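Fusolin (Anomala cuprea entomopoxvirus, PDB 4YN1) forms the crystalline spindles that enhance virulence of the virus and probably acts on chitin as a lytic polysaccharide monooxygenase. Local coordinates at residues V4-A9 / I132-E137; F149-T154 / M198-P203; V210-W215 / Y226-A231. All coordinates share one frame; numbering follows the deposited sequence.

How the contacts relate
The three contacts belong to one beta sandwich, and their centres lie about 9 Å apart pairwise. They come in series along the chain: contact 1 closes before contact 2 opens, and contact 2 closes before contact 3 opens. Contact 1 pairs strands 2-6 and 131-140 in an antiparallel sheet that also holds strand 194-203. Contact 3 pairs strands 209-217 and 223-234 of the other sheet, which also holds strand 147-154. Contact 2 packs 147-154 against 194-203 and so joins the two sheets. Val4 packs on Val213, and Val151 on Ile211, so all three contacts share the core. Contacts 2 and 3 also extend to the side where a glycan binds.

Contact 1 (V4-A9 / I132-E137); sequences VTFPIA and IPIELE
Thr5 and Phe6 both face Glu137, which makes a classic beta bulge where strand 2-6 meets strand 131-140. Both backbone N-H groups converge on one carbonyl. Thr5 N lies 2.9 Å from Glu137 O, tilted out of the carbonyl plane. Phe6 N lies 3.2 Å from Glu137 O, in that plane and on a lone pair. This second bond is close to straight, with an angle of 169° at the hydrogen. The return bond runs from Glu137 N to Phe6 O at 2.9 Å.

The Phe6 ring reaches along strand 131-140 because CG is anti to the backbone N (chi1 -177°). Its edge meets the backbone, with Phe6 CD2 3.4 Å from Glu135 O. Phe6 CE2 touches Ile134 CG2 at 3.9 Å, the two side chains crossing at about a right angle. The same Ile134 methyl meets CG of Pro7, which follows a cis peptide bond. Pro7 CD lies above one face of the Phe6 ring, toward its rim.

Leu136 and Val4 meet on the inner side, with Val4 CG1 3.9 Å from Leu136 CG. Val4 also rests on Val229 of the other sheet. Thr5 OG1 donates to Glu137 OE1, but the position of this oxygen is less certain. Glu137 OE2 is hydrogen-bonded to Ser187, and Glu135 forms a salt bridge with Arg184.

The extra residue of the bulge is thus accommodated without losing a backbone bond. Both its amides, Thr5 N and Phe6 N, are satisfied by the one oxygen, Glu137 O.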
loop_
_atom_site.group_PDB
_atom_site.type_symbol
_atom_site.label_atom_id
_atom_site.label_comp_id
_atom_site.label_asym_id
_atom_site.label_seq_id
_atom_site.Cartn_x
_atom_site.Cartn_y
_atom_site.Cartn_z
ATOM N N VAL A 4 6.860 3.637 -1.870
ATOM C CA VAL A 4 7.548 2.390 -1.561
ATOM C C VAL A 4 7.756 1.634 -2.857
ATOM O O VAL A 4 6.793 1.358 -3.565
ATOM C CB VAL A 4 6.803 1.499 -0.521
ATOM C CG1 VAL A 4 7.718 0.381 -0.034
ATOM C CG2 VAL A 4 6.313 2.310 0.679
ATOM N N THR A 5 8.996 1.232 -3.142
ATOM C CA THR A 5 9.270 0.428 -4.335
ATOM C C THR A 5 9.407 -1.036 -3.995
ATOM O O THR A 5 9.183 -1.883 -4.855
ATOM C CB THR A 5 10.475 0.965 -5.082
ATOM O OG1 THR A 5 11.505 1.275 -4.152
ATOM C CG2 THR A 5 10.118 2.139 -5.899
ATOM N N PHE A 6 9.820 -1.343 -2.770
ATOM C CA PHE A 6 9.869 -2.727 -2.342
ATOM C C PHE A 6 9.454 -2.877 -0.899
ATOM O O PHE A 6 10.118 -2.332 -0.008
ATOM C CB PHE A 6 11.239 -3.403 -2.506
ATOM C CG PHE A 6 11.143 -4.861 -2.094
ATOM C CD1 PHE A 6 10.492 -5.784 -2.898
ATOM C CD2 PHE A 6 11.686 -5.298 -0.899
ATOM C CE1 PHE A 6 10.304 -7.101 -2.462
ATOM C CE2 PHE A 6 11.505 -6.607 -0.464
ATOM C CZ PHE A 6 10.804 -7.499 -1.241
ATOM N N PRO A 7 8.502 -3.769 -0.607
ATOM C CA PRO A 7 7.502 -4.379 -1.512
ATOM C C PRO A 7 6.723 -3.215 -2.136
ATOM O O PRO A 7 6.461 -2.197 -1.482
ATOM C CB PRO A 7 6.681 -5.290 -0.578
ATOM C CG PRO A 7 7.474 -5.376 0.714
ATOM C CD PRO A 7 8.167 -4.047 0.801
ATOM N N ILE A 8 6.406 -3.321 -3.412
ATOM C CA ILE A 8 5.814 -2.195 -4.126
ATOM C C ILE A 8 4.511 -1.661 -3.506
ATOM O O ILE A 8 3.638 -2.452 -3.148
ATOM C CB ILE A 8 5.657 -2.569 -5.620
ATOM C CG1 ILE A 8 5.348 -1.294 -6.459
ATOM C CG2 ILE A 8 4.609 -3.653 -5.825
ATOM C CD1 ILE A 8 5.455 -1.549 -7.942
ATOM N N ALA A 9 4.395 -0.312 -3.388
ATOM C CA ALA A 9 3.183 0.323 -2.869
ATOM C C ALA A 9 2.038 0.093 -3.844
ATOM O O ALA A 9 2.219 0.039 -5.067
ATOM C CB ALA A 9 3.387 1.809 -2.629
ATOM N N ILE A 132 10.051 -11.803 10.266
ATOM C CA ILE A 132 10.719 -11.939 9.001
ATOM C C ILE A 132 11.307 -10.578 8.646
ATOM O O ILE A 132 10.558 -9.673 8.352
ATOM C CB ILE A 132 9.777 -12.456 7.905
ATOM C CG1 ILE A 132 9.285 -13.894 8.256
ATOM C CG2 ILE A 132 10.504 -12.458 6.561
ATOM C CD1 ILE A 132 8.042 -13.957 8.950
ATOM N N PRO A 133 12.621 -10.405 8.669
ATOM C CA PRO A 133 13.183 -9.106 8.277
ATOM C C PRO A 133 13.045 -8.862 6.767
ATOM O O PRO A 133 13.368 -9.724 5.967
ATOM C CB PRO A 133 14.640 -9.219 8.681
ATOM C CG PRO A 133 14.932 -10.685 8.600
ATOM C CD PRO A 133 13.685 -11.365 9.029
ATOM N N ILE A 134 12.483 -7.728 6.402
ATOM C CA ILE A 134 12.337 -7.325 4.992
ATOM C C ILE A 134 13.189 -6.065 4.804
ATOM O O ILE A 134 13.024 -5.136 5.583
ATOM C CB ILE A 134 10.837 -7.018 4.736
ATOM C CG1 ILE A 134 9.933 -8.260 5.027
ATOM C CG2 ILE A 134 10.570 -6.428 3.340
ATOM C CD1 ILE A 134 10.109 -9.375 4.242
ATOM N N GLU A 135 14.006 -5.969 3.742
ATOM C CA GLU A 135 14.708 -4.703 3.527
ATOM C C GLU A 135 13.778 -3.867 2.683
ATOM O O GLU A 135 13.711 -4.033 1.469
ATOM C CB GLU A 135 16.039 -4.876 2.844
ATOM C CG GLU A 135 16.775 -3.564 2.707
ATOM C CD GLU A 135 18.013 -3.727 1.862
ATOM O OE1 GLU A 135 17.893 -4.257 0.734
ATOM O OE2 GLU A 135 19.075 -3.205 2.265
ATOM N N LEU A 136 13.050 -2.982 3.307
ATOM C CA LEU A 136 12.104 -2.154 2.575
ATOM C C LEU A 136 12.868 -1.085 1.807
ATOM O O LEU A 136 13.791 -0.490 2.356
ATOM C CB LEU A 136 11.128 -1.516 3.568
ATOM C CG LEU A 136 9.972 -0.698 3.003
ATOM C CD1 LEU A 136 8.657 -1.053 3.666
ATOM C CD2 LEU A 136 10.210 0.755 3.124
ATOM N N GLU A 137 12.490 -0.822 0.563
ATOM C CA GLU A 137 13.109 0.287 -0.170
ATOM C C GLU A 137 12.054 1.339 -0.411
ATOM O O GLU A 137 11.018 1.054 -1.013
ATOM C CB GLU A 137 13.698 -0.200 -1.495
ATOM C CG GLU A 137 14.493 0.867 -2.262
ATOM C CD GLU A 137 14.849 0.482 -3.683
ATOM O OE1 GLU A 137 13.902 0.240 -4.459
ATOM O OE2 GLU A 137 16.047 0.479 -4.052
#

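Contact 2 (F149-T154 / M198-P203); sequences FEVYVT and MIVPVP. With NAG (2-acetamido-2-deoxy-beta-D-glucopyranose), chain B.
Met198 lies against Phe149 in a Met-aromatic contact at the interface of a beta sandwich. Strands 149-154 and 198-203 belong to opposite sheets. Their axes approach to 8.1 Å and run nearly parallel, 12° apart, and the two strands meet through their side chains.

The Met198 side chain is bent. CG sits between the backbone N and the carbonyl carbon (chi1 63°), and further turns at chi2 and chi3 fold the tip onto the ring. Met198 CE stands 3.8 Å from the centroid of the Phe149 ring, almost on the ring normal, as a CH-pi contact. Met198 SD lies nearer the root of the ring, 3.9 Å from Phe149 CG. Trp215 stacks on the same ring, and Phe138 meets it edge-to-face.

Val200 comes next. Both its methyls face Val151, with Val200 CG1 3.9 Å from Val151 CG1. Val202 makes a looser contact, its CG1 4.4 Å from Val153 CG2. Pro203 then meets Val153 tip to tip, with Pro203 CD 4.1 Å from Val153 CG2.

The other face of strand 149-154 carries Glu150 and Tyr152 of the glycan pocket. Tyr152 OH donates to Glu150 OE1 from above the carboxylate plane. The second oxygen, Glu150 OE2, accepts from N2 of the NAG acetamido group at 2.8 Å, with 160° at the hydrogen.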
loop_
_atom_site.group_PDB
_atom_site.type_symbol
_atom_site.label_atom_id
_atom_site.label_comp_id
_atom_site.label_asym_id
_atom_site.label_seq_id
_atom_site.Cartn_x
_atom_site.Cartn_y
_atom_site.Cartn_z
ATOM N N PHE A 149 10.735 7.759 9.481
ATOM C CA PHE A 149 9.830 6.724 8.974
ATOM C C PHE A 149 9.207 5.946 10.100
ATOM O O PHE A 149 9.917 5.520 11.016
ATOM C CB PHE A 149 10.584 5.702 8.110
ATOM C CG PHE A 149 10.946 6.196 6.734
ATOM C CD1 PHE A 149 12.127 6.878 6.518
ATOM C CD2 PHE A 149 10.071 6.037 5.671
ATOM C CE1 PHE A 149 12.466 7.341 5.244
ATOM C CE2 PHE A 149 10.401 6.509 4.393
ATOM C CZ PHE A 149 11.616 7.119 4.177
ATOM N N GLU A 150 7.916 5.653 9.961
ATOM C CA GLU A 150 7.196 4.713 10.786
ATOM C C GLU A 150 6.600 3.651 9.862
ATOM O O GLU A 150 6.119 3.989 8.773
ATOM C CB GLU A 150 6.042 5.404 11.531
ATOM C CG GLU A 150 6.558 6.296 12.647
ATOM C CD GLU A 150 5.492 7.058 13.405
ATOM O OE1 GLU A 150 4.318 7.042 12.972
ATOM O OE2 GLU A 150 5.842 7.740 14.395
ATOM N N VAL A 151 6.678 2.388 10.268
ATOM C CA VAL A 151 6.084 1.302 9.513
ATOM C C VAL A 151 5.157 0.518 10.396
ATOM O O VAL A 151 5.505 0.182 11.524
ATOM C CB VAL A 151 7.113 0.384 8.846
ATOM C CG1 VAL A 151 6.414 -0.601 7.921
ATOM C CG2 VAL A 151 8.162 1.196 8.072
ATOM N N TYR A 152 3.958 0.257 9.887
ATOM C CA TYR A 152 2.946 -0.499 10.609
ATOM C C TYR A 152 2.588 -1.708 9.810
ATOM O O TYR A 152 2.733 -1.691 8.595
ATOM C CB TYR A 152 1.681 0.327 10.801
ATOM C CG TYR A 152 1.894 1.614 11.559
ATOM C CD1 TYR A 152 2.384 2.752 10.920
ATOM C CD2 TYR A 152 1.560 1.716 12.908
ATOM C CE1 TYR A 152 2.644 3.924 11.630
ATOM C CE2 TYR A 152 1.794 2.888 13.622
ATOM C CZ TYR A 152 2.359 3.982 12.986
ATOM O OH TYR A 152 2.617 5.121 13.712
ATOM N N VAL A 153 2.082 -2.739 10.469
ATOM C CA VAL A 153 1.573 -3.943 9.788
ATOM C C VAL A 153 0.150 -4.208 10.328
ATOM O O VAL A 153 -0.149 -3.959 11.516
ATOM C CB VAL A 153 2.519 -5.152 9.971
ATOM C CG1 VAL A 153 1.948 -6.414 9.348
ATOM C CG2 VAL A 153 3.895 -4.851 9.368
ATOM N N THR A 154 -0.713 -4.722 9.476
ATOM C CA THR A 154 -2.043 -5.041 9.921
ATOM C C THR A 154 -1.998 -6.146 11.003
ATOM O O THR A 154 -1.138 -7.027 10.990
ATOM C CB THR A 154 -2.959 -5.434 8.773
ATOM O OG1 THR A 154 -2.293 -6.369 7.907
ATOM C CG2 THR A 154 -3.451 -4.208 7.965
ATOM N N MET A 198 15.467 0.313 4.758
ATOM C CA MET A 198 15.353 0.068 6.203
ATOM C C MET A 198 14.933 -1.379 6.417
ATOM O O MET A 198 14.152 -1.922 5.636
ATOM C CB MET A 198 14.373 1.074 6.871
ATOM C CG MET A 198 12.949 0.973 6.379
ATOM S SD MET A 198 12.000 2.482 6.305
ATOM C CE MET A 198 12.644 3.189 4.706
ATOM N N ILE A 199 15.484 -2.019 7.437
ATOM C CA ILE A 199 15.135 -3.397 7.754
ATOM C C ILE A 199 13.928 -3.359 8.645
ATOM O O ILE A 199 14.014 -2.892 9.781
ATOM C CB ILE A 199 16.295 -4.205 8.429
ATOM C CG1 ILE A 199 17.602 -4.159 7.581
ATOM C CG2 ILE A 199 15.848 -5.663 8.674
ATOM C CD1 ILE A 199 17.464 -4.629 6.228
ATOM N N VAL A 200 12.806 -3.868 8.136
ATOM C CA VAL A 200 11.550 -3.879 8.851
ATOM C C VAL A 200 11.285 -5.300 9.382
ATOM O O VAL A 200 11.175 -6.217 8.578
ATOM C CB VAL A 200 10.393 -3.399 7.947
ATOM C CG1 VAL A 200 9.048 -3.440 8.691
ATOM C CG2 VAL A 200 10.649 -1.983 7.460
ATOM N N PRO A 201 11.125 -5.469 10.707
ATOM C CA PRO A 201 10.798 -6.811 11.259
ATOM C C PRO A 201 9.312 -7.072 11.092
ATOM O O PRO A 201 8.490 -6.588 11.866
ATOM C CB PRO A 201 11.204 -6.702 12.737
ATOM C CG PRO A 201 11.122 -5.259 13.058
ATOM C CD PRO A 201 11.240 -4.459 11.776
ATOM N N VAL A 202 8.958 -7.804 10.046
ATOM C CA VAL A 202 7.550 -8.044 9.744
ATOM C C VAL A 202 7.094 -9.280 10.510
ATOM O O VAL A 202 7.711 -10.335 10.347
ATOM C CB VAL A 202 7.328 -8.199 8.224
ATOM C CG1 VAL A 202 5.851 -8.462 7.919
ATOM C CG2 VAL A 202 7.797 -6.945 7.493
ATOM N N PRO A 203 6.015 -9.181 11.316
ATOM C CA PRO A 203 5.521 -10.354 12.024
ATOM C C PRO A 203 4.937 -11.365 11.045
ATOM O O PRO A 203 4.343 -11.016 10.009
ATOM C CB PRO A 203 4.445 -9.764 12.967
ATOM C CG PRO A 203 3.946 -8.579 12.278
ATOM C CD PRO A 203 5.172 -8.007 11.608
HETATM C C1 NAG B . 8.360 7.419 17.046
HETATM C C2 NAG B . 7.115 7.634 17.901
HETATM C C3 NAG B . 7.049 9.112 18.290
HETATM C C4 NAG B . 8.336 9.536 18.985
HETATM C C5 NAG B . 9.534 9.184 18.106
HETATM C C6 NAG B . 10.875 9.471 18.750
HETATM C C7 NAG B . 5.005 6.438 17.607
HETATM C C8 NAG B . 3.885 6.112 16.662
HETATM N N2 NAG B . 5.938 7.257 17.140
HETATM O O3 NAG B . 5.911 9.347 19.121
HETATM O O4 NAG B . 8.331 10.941 19.203
HETATM O O5 NAG B . 9.503 7.776 17.832
HETATM O O6 NAG B . 11.005 8.799 19.998
HETATM O O7 NAG B . 5.049 5.989 18.747
#

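Contact 3 (V210-W215 / Y226-A231); sequences VIYVRW and YNCVDA
Arg214 lies alongside Tyr226, and the two side chains point the same way from neighbouring antiparallel strands. The Arg214 side chain is extended as far as NE, with CG anti to the backbone N (chi1 175°), which carries it along the tyrosine ring. Arg214 CB starts near the ring, 4.1 Å from Tyr226 CE2. Arg214 CG comes closer, 3.5 Å from Tyr226 CE2. CD keeps to the same carbon and begins to approach the hydroxyl. Arg214 NE donates to Tyr226 OH at 3.0 Å. The bond is bent, with 140° at the hydrogen, and the hydroxyl is tilted from the guanidinium plane. That plane and the ring are only 18° apart. At the tip, NH1 forms a salt bridge with Glu150 of the glycan pocket. NH2 bonds to Gln216 OE1 and Phe77 O. The buried guanidinium is therefore fixed from several directions, and its charge probably helps keep Glu150 ionised.

Tyr212 is on the same face. Its OH touches Tyr226 CB at 3.4 Å and is hydrogen-bonded to Leu92 O. Tyr212 CD1 lies 3.6 Å from Cys228 SG, an oblique sulfur-aromatic contact. Cys228 is disulfide-bonded to Cys93, so this side of the strand is tied covalently to another part of the chain.

Ile211, Val213 and Val229 take the opposite face. Ile211 CB meets Val229 CB at 4.1 Å, and Val229 also packs on Pro7. Asn227, also on this face, bonds through OD1 to Val4 N and Gln11. Paired backbone bonds link Ile211 with Val229 and Val213 with Asn227. One of them, Ile211 N to Val229 O, is 2.9 Å long.

The whole is a regular antiparallel beta hairpin, with a mostly apolar face toward the sandwich core, and a face opposite it that carries Tyr212, Arg214, Tyr226 and Cys228. It fits the beta-sandwich fold of the LPMO family.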
loop_
_atom_site.group_PDB
_atom_site.type_symbol
_atom_site.label_atom_id
_atom_site.label_comp_id
_atom_site.label_asym_id
_atom_site.label_seq_id
_atom_site.Cartn_x
_atom_site.Cartn_y
_atom_site.Cartn_z
ATOM N N VAL A 210 -1.291 -6.015 5.116
ATOM C CA VAL A 210 -0.885 -4.722 4.606
ATOM C C VAL A 210 0.227 -4.187 5.512
ATOM O O VAL A 210 0.177 -4.328 6.762
ATOM C CB VAL A 210 -2.031 -3.680 4.479
ATOM C CG1 VAL A 210 -1.488 -2.293 4.125
ATOM C CG2 VAL A 210 -3.071 -4.110 3.469
ATOM N N ILE A 211 1.251 -3.624 4.852
ATOM C CA ILE A 211 2.349 -2.886 5.469
ATOM C C ILE A 211 2.012 -1.419 5.153
ATOM O O ILE A 211 1.735 -1.075 3.991
ATOM C CB ILE A 211 3.742 -3.266 4.963
ATOM C CG1 ILE A 211 4.041 -4.772 5.183
ATOM C CG2 ILE A 211 4.809 -2.349 5.573
ATOM C CD1 ILE A 211 5.294 -5.306 4.433
ATOM N N TYR A 212 1.950 -0.580 6.175
ATOM C CA TYR A 212 1.571 0.818 5.994
ATOM C C TYR A 212 2.766 1.653 6.373
ATOM O O TYR A 212 3.250 1.546 7.506
ATOM C CB TYR A 212 0.386 1.164 6.868
ATOM C CG TYR A 212 -0.251 2.492 6.562
ATOM C CD1 TYR A 212 -0.802 2.748 5.309
ATOM C CD2 TYR A 212 -0.482 3.417 7.566
ATOM C CE1 TYR A 212 -1.481 3.919 5.042
ATOM C CE2 TYR A 212 -1.184 4.600 7.310
ATOM C CZ TYR A 212 -1.635 4.871 6.038
ATOM O OH TYR A 212 -2.354 6.017 5.805
ATOM N N VAL A 213 3.312 2.366 5.392
ATOM C CA VAL A 213 4.532 3.146 5.527
ATOM C C VAL A 213 4.209 4.622 5.622
ATOM O O VAL A 213 3.541 5.178 4.743
ATOM C CB VAL A 213 5.486 2.860 4.366
ATOM C CG1 VAL A 213 6.756 3.713 4.491
ATOM C CG2 VAL A 213 5.836 1.366 4.291
ATOM N N ARG A 214 4.790 5.271 6.631
ATOM C CA ARG A 214 4.618 6.686 6.860
ATOM C C ARG A 214 6.003 7.342 6.816
ATOM O O ARG A 214 6.888 6.949 7.576
ATOM C CB ARG A 214 3.965 6.917 8.219
ATOM C CG ARG A 214 3.848 8.398 8.607
ATOM C CD ARG A 214 3.279 8.531 10.007
ATOM N NE ARG A 214 3.092 9.936 10.337
ATOM C CZ ARG A 214 3.307 10.512 11.516
ATOM N NH1 ARG A 214 3.631 9.786 12.571
ATOM N NH2 ARG A 214 3.133 11.811 11.660
ATOM N N TRP A 215 6.184 8.322 5.926
ATOM C CA TRP A 215 7.423 9.106 5.851
ATOM C C TRP A 215 7.017 10.497 6.300
ATOM O O TRP A 215 6.319 11.176 5.564
ATOM C CB TRP A 215 7.958 9.175 4.409
ATOM C CG TRP A 215 9.257 9.909 4.291
ATOM C CD1 TRP A 215 10.245 9.979 5.227
ATOM C CD2 TRP A 215 9.802 10.476 3.091
ATOM N NE1 TRP A 215 11.346 10.618 4.702
ATOM C CE2 TRP A 215 11.092 10.951 3.400
ATOM C CE3 TRP A 215 9.279 10.742 1.818
ATOM C CZ2 TRP A 215 11.923 11.556 2.440
ATOM C CZ3 TRP A 215 10.129 11.285 0.858
ATOM C CH2 TRP A 215 11.403 11.748 1.196
ATOM N N TYR A 226 2.054 8.627 3.096
ATOM C CA TYR A 226 1.467 7.396 3.593
ATOM C C TYR A 226 1.186 6.463 2.433
ATOM O O TYR A 226 0.510 6.862 1.498
ATOM C CB TYR A 226 0.158 7.699 4.324
ATOM C CG TYR A 226 0.305 8.661 5.491
ATOM C CD1 TYR A 226 0.440 10.037 5.280
ATOM C CD2 TYR A 226 0.266 8.209 6.800
ATOM C CE1 TYR A 226 0.616 10.916 6.344
ATOM C CE2 TYR A 226 0.495 9.068 7.867
ATOM C CZ TYR A 226 0.668 10.427 7.639
ATOM O OH TYR A 226 0.893 11.254 8.724
ATOM N N ASN A 227 1.666 5.212 2.501
ATOM C CA ASN A 227 1.430 4.224 1.456
ATOM C C ASN A 227 1.053 2.889 2.008
ATOM O O ASN A 227 1.715 2.383 2.928
ATOM C CB ASN A 227 2.689 3.991 0.650
ATOM C CG ASN A 227 3.154 5.060 -0.327
ATOM O OD1 ASN A 227 4.086 4.800 -1.116
ATOM N ND2 ASN A 227 2.473 6.179 -0.467
ATOM N N CYS A 228 0.041 2.278 1.382
ATOM C CA CYS A 228 -0.337 0.884 1.635
ATOM C C CYS A 228 0.476 -0.006 0.748
ATOM O O CYS A 228 0.623 0.304 -0.425
ATOM C CB CYS A 228 -1.822 0.672 1.382
ATOM S SG CYS A 228 -2.828 1.425 2.647
ATOM N N VAL A 229 0.987 -1.106 1.303
ATOM C CA VAL A 229 1.787 -2.096 0.610
ATOM C C VAL A 229 1.146 -3.459 0.852
ATOM O O VAL A 229 1.074 -3.898 2.000
ATOM C CB VAL A 229 3.231 -2.073 1.121
ATOM C CG1 VAL A 229 4.029 -3.226 0.540
ATOM C CG2 VAL A 229 3.927 -0.740 0.845
ATOM N N ASP A 230 0.649 -4.111 -0.218
ATOM C CA ASP A 230 0.025 -5.428 -0.127
ATOM C C ASP A 230 1.097 -6.509 -0.139
ATOM O O ASP A 230 1.942 -6.558 -1.044
ATOM C CB ASP A 230 -0.999 -5.623 -1.260
ATOM C CG ASP A 230 -2.116 -4.567 -1.186
ATOM O OD1 ASP A 230 -2.832 -4.529 -0.164
ATOM O OD2 ASP A 230 -2.239 -3.745 -2.134
ATOM N N ALA A 231 0.986 -7.445 0.810
ATOM C CA ALA A 231 1.943 -8.556 0.908
ATOM C C ALA A 231 1.316 -9.825 1.477
ATOM O O ALA A 231 0.261 -9.788 2.105
ATOM C CB ALA A 231 3.128 -8.117 1.764
#